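Local structure of maltose-binding protein MalE1 (Thermotoga maritima, 6DTU) at residues I16-L20 against T291-I295; G55-I59 against S272-A278. The protein binds maltotetraose and probably serves as the extracellular receptor of a maltose-type sugar transport system. All blocks are in the same frame, centred on the assembly; numbering follows the deposited sequence. Where two conformers were deposited one is given.

Both contacts belong to the same lobe of a periplasmic-binding-protein fold, with centres about 18 Å apart and nearest atoms about 7 Å apart, so they do not touch. They are tied through consecutive helices: contact 2 sets the start of helix 275-286 against the central sheet, and contact 1 packs the next helix, 289-298, against helix 14-28. Contact 1 is partly buried, a helix-helix seam without a hydrogen bond between its segments, greasy inside and edged by charged side chains. Contact 2 is largely buried and joins strand to helix by a different chemistry, with a carboxylate taking two hydrogen bonds beside a small apolar patch.

Contact 1: residues I16-L20 against T291-I295; sequences ILQKL and TMYRI
Two helical segments, 16-20 and 291-295, run roughly antiparallel: their N-to-C directions differ by 147° and their axes approach to 10.7 Å. The CA atoms of Ile16 and Ile295 lie 6.2 Å apart and those of Leu20 and Thr291 8.1 Å, so the helices splay towards Leu20. Each segment closes one helical turn, Leu20 N to Ile16 O at 3.0 Å and Ile295 N to Thr291 O at 2.9 Å. Ile16, chi1 t and chi2 p, points its CA-CB bond at the partner; its CG1 rests 3.7 Å from Arg294 O and 4.2 Å from Ile295 CG1, a branched side chain filling the tight end. One turn on, Lys19 sets its CG beside the edge of the Arg294 guanidinium, 3.7 Å from Arg294 NH2, while its ammonium forms a salt bridge with Glu23. Such a seam joins helices distant in sequence on the same lobe of the periplasmic-binding-protein fold: helix 14-28 follows the first strand, 4-9, whereas helix 289-298 comes more than 250 residues later. Leu20 (chi1 m, chi2 t) reaches into the wider end, where CD1 meets Thr291 CG2 at 3.5 Å and Ile295 CG1 at 4.0 Å; Phe285 and Ile286 of helix 275-286 also touch it. Threonine suits this buried site: its methyl meets Leu20 while its OG1 is satisfied by Phe285 O. Arg294, chi1 m and chi2 t, lays one guanidinium face over Leu20, with NH1 3.5 Å from Leu20 CD2, and sends NH2 to a salt bridge with Glu23, the same carboxylate that holds Lys19.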
loop_
_atom_site.group_PDB
_atom_site.type_symbol
_atom_site.label_atom_id
_atom_site.label_comp_id
_atom_site.label_asym_id
_atom_site.label_seq_id
_atom_site.Cartn_x
_atom_site.Cartn_y
_atom_site.Cartn_z
ATOM N N ILE A 16 12.319 13.265 4.717
ATOM C CA ILE A 16 13.204 12.579 5.649
ATOM C C ILE A 16 14.416 12.014 4.931
ATOM O O ILE A 16 15.542 12.120 5.428
ATOM C CB ILE A 16 12.468 11.527 6.501
ATOM C CG1 ILE A 16 13.457 10.873 7.472
ATOM C CG2 ILE A 16 11.759 10.490 5.601
ATOM C CD1 ILE A 16 14.217 11.862 8.370
ATOM N N LEU A 17 14.224 11.443 3.741
ATOM C CA LEU A 17 15.371 10.903 3.005
ATOM C C LEU A 17 16.314 11.996 2.516
ATOM O O LEU A 17 17.532 11.772 2.434
ATOM C CB LEU A 17 14.895 10.035 1.841
ATOM C CG LEU A 17 14.209 8.714 2.215
ATOM C CD1 LEU A 17 13.733 7.968 0.969
ATOM C CD2 LEU A 17 15.131 7.845 3.007
ATOM N N GLN A 18 15.786 13.173 2.189
ATOM C CA GLN A 18 16.644 14.298 1.831
ATOM C C GLN A 18 17.551 14.657 2.992
ATOM O O GLN A 18 18.751 14.872 2.815
ATOM C CB GLN A 18 15.780 15.517 1.486
ATOM C CG GLN A 18 15.311 15.639 0.032
ATOM C CD GLN A 18 14.414 16.875 -0.217
ATOM O OE1 GLN A 18 13.766 17.389 0.705
ATOM N NE2 GLN A 18 14.385 17.352 -1.467
ATOM N N LYS A 19 16.984 14.723 4.189
ATOM C CA LYS A 19 17.760 15.103 5.357
ATOM C C LYS A 19 18.815 14.052 5.675
ATOM O O LYS A 19 19.977 14.388 5.939
ATOM C CB LYS A 19 16.805 15.310 6.528
ATOM C CG LYS A 19 17.482 15.753 7.801
ATOM C CD LYS A 19 18.029 17.164 7.684
ATOM C CE LYS A 19 18.684 17.639 8.993
ATOM N NZ LYS A 19 20.012 16.992 9.284
ATOM N N LEU A 20 18.430 12.768 5.645
ATOM C CA LEU A 20 19.406 11.704 5.874
ATOM C C LEU A 20 20.492 11.721 4.810
ATOM O O LEU A 20 21.673 11.499 5.105
ATOM C CB LEU A 20 18.715 10.339 5.868
ATOM C CG LEU A 20 17.679 10.176 6.972
ATOM C CD1 LEU A 20 16.860 8.888 6.831
ATOM C CD2 LEU A 20 18.394 10.234 8.314
ATOM N N THR A 291 17.758 5.742 12.717
ATOM C CA THR A 291 17.346 6.170 11.389
ATOM C C THR A 291 15.977 5.636 11.044
ATOM O O THR A 291 15.161 6.356 10.462
ATOM C CB THR A 291 18.339 5.714 10.340
ATOM O OG1 THR A 291 19.649 5.995 10.818
ATOM C CG2 THR A 291 18.080 6.488 9.069
ATOM N N MET A 292 15.697 4.380 11.426
ATOM C CA MET A 292 14.388 3.796 11.154
ATOM C C MET A 292 13.299 4.508 11.943
ATOM O O MET A 292 12.175 4.678 11.449
ATOM C CB MET A 292 14.436 2.296 11.453
ATOM C CG MET A 292 15.099 1.507 10.350
ATOM S SD MET A 292 13.951 1.356 8.976
ATOM C CE MET A 292 14.956 0.565 7.699
ATOM N N TYR A 293 13.622 4.967 13.151
ATOM C CA TYR A 293 12.647 5.712 13.932
ATOM C C TYR A 293 12.412 7.095 13.336
ATOM O O TYR A 293 11.264 7.549 13.259
ATOM C CB TYR A 293 13.098 5.738 15.394
ATOM C CG TYR A 293 12.165 6.404 16.371
ATOM C CD1 TYR A 293 10.819 6.110 16.368
ATOM C CD2 TYR A 293 12.660 7.226 17.379
ATOM C CE1 TYR A 293 9.947 6.697 17.297
ATOM C CE2 TYR A 293 11.810 7.806 18.308
ATOM C CZ TYR A 293 10.467 7.538 18.265
ATOM O OH TYR A 293 9.634 8.107 19.191
ATOM N N ARG A 294 13.480 7.750 12.862
ATOM C CA ARG A 294 13.336 9.026 12.174
ATOM C C ARG A 294 12.500 8.884 10.910
ATOM O O ARG A 294 11.710 9.775 10.593
ATOM C CB ARG A 294 14.698 9.636 11.873
ATOM C CG ARG A 294 15.382 10.079 13.124
ATOM C CD ARG A 294 16.794 10.523 12.837
ATOM N NE ARG A 294 16.788 11.661 11.949
ATOM C CZ ARG A 294 17.854 12.125 11.313
ATOM N NH1 ARG A 294 19.031 11.545 11.467
ATOM N NH2 ARG A 294 17.726 13.169 10.506
ATOM N N ILE A 295 12.664 7.776 10.176
ATOM C CA ILE A 295 11.811 7.505 9.020
ATOM C C ILE A 295 10.354 7.371 9.444
ATOM O O ILE A 295 9.458 7.950 8.815
ATOM C CB ILE A 295 12.316 6.287 8.213
ATOM C CG1 ILE A 295 13.622 6.639 7.485
ATOM C CG2 ILE A 295 11.261 5.831 7.188
ATOM C CD1 ILE A 295 14.310 5.440 6.901
#

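Contact 2: residues G55-I59 against S272-A278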
loop_
_atom_site.group_PDB
_atom_site.type_symbol
_atom_site.label_atom_id
_atom_site.label_comp_id
_atom_site.label_asym_id
_atom_site.label_seq_id
_atom_site.Cartn_x
_atom_site.Cartn_y
_atom_site.Cartn_z
ATOM N N GLY A 55 18.172 4.143 -14.497
ATOM C CA GLY A 55 17.413 3.936 -13.277
ATOM C C GLY A 55 18.127 4.473 -12.042
ATOM O O GLY A 55 19.356 4.540 -11.974
ATOM N N ALA A 56 17.334 4.841 -11.037
ATOM C CA ALA A 56 17.908 5.264 -9.761
ATOM C C ALA A 56 18.743 4.136 -9.164
ATOM O O ALA A 56 18.553 2.956 -9.474
ATOM C CB ALA A 56 16.785 5.591 -8.774
ATOM N N ASP A 57 19.698 4.509 -8.306
ATOM C CA ASP A 57 20.476 3.482 -7.618
ATOM C C ASP A 57 19.647 2.739 -6.585
ATOM O O ASP A 57 19.921 1.567 -6.312
ATOM C CB ASP A 57 21.691 4.115 -6.957
ATOM C CG ASP A 57 22.501 4.942 -7.945
ATOM O OD1 ASP A 57 23.214 4.348 -8.775
ATOM O OD2 ASP A 57 22.416 6.198 -7.929
ATOM N N ILE A 58 18.681 3.420 -5.973
ATOM C CA ILE A 58 17.830 2.857 -4.931
ATOM C C ILE A 58 16.400 3.281 -5.218
ATOM O O ILE A 58 16.154 4.450 -5.537
ATOM C CB ILE A 58 18.274 3.410 -3.565
ATOM C CG1 ILE A 58 19.688 2.920 -3.210
ATOM C CG2 ILE A 58 17.285 3.073 -2.470
ATOM C CD1 ILE A 58 20.283 3.634 -1.985
ATOM N N ILE A 59 15.453 2.347 -5.119
ATOM C CA ILE A 59 14.039 2.681 -5.235
ATOM C C ILE A 59 13.345 2.294 -3.939
ATOM O O ILE A 59 13.713 1.321 -3.274
ATOM C CB ILE A 59 13.340 2.073 -6.488
ATOM C CG1 ILE A 59 13.378 0.537 -6.439
ATOM C CG2 ILE A 59 13.949 2.640 -7.760
ATOM C CD1 ILE A 59 12.559 -0.133 -7.537
ATOM N N SER A 272 23.027 -0.748 -11.470
ATOM C CA SER A 272 23.712 0.482 -11.105
ATOM C C SER A 272 25.177 0.192 -10.815
ATOM O O SER A 272 25.480 -0.759 -10.099
ATOM C CB SER A 272 23.096 1.066 -9.857
ATOM O OG SER A 272 24.005 2.012 -9.314
ATOM N N PRO A 273 26.108 0.963 -11.372
ATOM C CA PRO A 273 27.521 0.789 -10.996
ATOM C C PRO A 273 27.809 1.200 -9.568
ATOM O O PRO A 273 28.920 0.935 -9.076
ATOM C CB PRO A 273 28.260 1.697 -11.984
ATOM C CG PRO A 273 27.298 2.784 -12.246
ATOM C CD PRO A 273 25.919 2.128 -12.252
ATOM N N ASN A 274 26.847 1.825 -8.885
ATOM C CA ASN A 274 27.003 2.238 -7.498
ATOM C C ASN A 274 26.347 1.265 -6.534
ATOM O O ASN A 274 26.129 1.621 -5.373
ATOM C CB ASN A 274 26.434 3.646 -7.266
ATOM C CG ASN A 274 27.048 4.683 -8.189
ATOM O OD1 ASN A 274 28.233 4.953 -8.091
ATOM N ND2 ASN A 274 26.243 5.227 -9.113
ATOM N N LYS A 275 26.039 0.039 -6.983
ATOM C CA LYS A 275 25.206 -0.826 -6.160
ATOM C C LYS A 275 25.874 -1.234 -4.855
ATOM O O LYS A 275 25.183 -1.405 -3.840
ATOM C CB LYS A 275 24.682 -2.015 -6.955
ATOM C CG LYS A 275 25.722 -2.986 -7.491
ATOM C CD LYS A 275 25.022 -3.939 -8.442
ATOM C CE LYS A 275 25.917 -5.036 -8.972
ATOM N NZ LYS A 275 25.069 -5.907 -9.879
ATOM N N LEU A 276 27.193 -1.400 -4.849
ATOM C CA LEU A 276 27.869 -1.728 -3.601
ATOM C C LEU A 276 27.744 -0.586 -2.603
ATOM O O LEU A 276 27.495 -0.812 -1.414
ATOM C CB LEU A 276 29.340 -2.048 -3.865
ATOM C CG LEU A 276 29.621 -3.313 -4.656
ATOM C CD1 LEU A 276 31.103 -3.422 -4.941
ATOM C CD2 LEU A 276 29.139 -4.525 -3.905
ATOM N N LEU A 277 27.903 0.651 -3.069
ATOM C CA LEU A 277 27.758 1.796 -2.174
ATOM C C LEU A 277 26.312 1.968 -1.720
ATOM O O LEU A 277 26.068 2.344 -0.560
ATOM C CB LEU A 277 28.287 3.060 -2.854
ATOM C CG LEU A 277 28.237 4.357 -2.051
ATOM C CD1 LEU A 277 29.029 4.273 -0.743
ATOM C CD2 LEU A 277 28.726 5.518 -2.923
ATOM N N ALA A 278 25.345 1.678 -2.608
ATOM C CA ALA A 278 23.929 1.751 -2.253
ATOM C C ALA A 278 23.598 0.762 -1.147
ATOM O O ALA A 278 22.909 1.108 -0.181
ATOM C CB ALA A 278 23.053 1.484 -3.485
#
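An ST turn leading into helix 275-286 meets the residue just before strand 58-62. In the turn, Ser272 OG accepts the backbone N of Asn274 at 2.9 Å, and Ser272 to Lys275 form a type I beta turn whose Lys275 N lies 3.3 Å from Ser272 O. The same hydroxyl donates to Asp57 OD1, only 2.5 Å from Ser272 OG. Asn274 ND2 gives OD1 of Asp57 a second bond, 3.2 Å long and nearly straight at 168°. Serine fits here because one OG can both accept and donate; aspartate, because its other oxygen, OD2, remains available to take the backbone N of Thr6. Asn274 occupies the N-cap position, yet its side chain makes no capping bond and turns its amide to the aspartate instead. The contact thus fastens a helix start to the parallel strand pair 4-9 and 58-62 in the central sheet of this lobe of the periplasmic-binding-protein fold, where strand 58-62 also pairs antiparallel with 260-268. Past the polar cluster the chemistry turns apolar. Ile58, with chi1 m and chi2 t, brings CG1 to 3.7 Å from Ala278 CB, whose small methyl lets the helix lie close to the strand. Ala278 CB also sits 4.2 Å from Asp57 O, while Phe281 and Leu282, further along the helix, carry on the cover over Ile58.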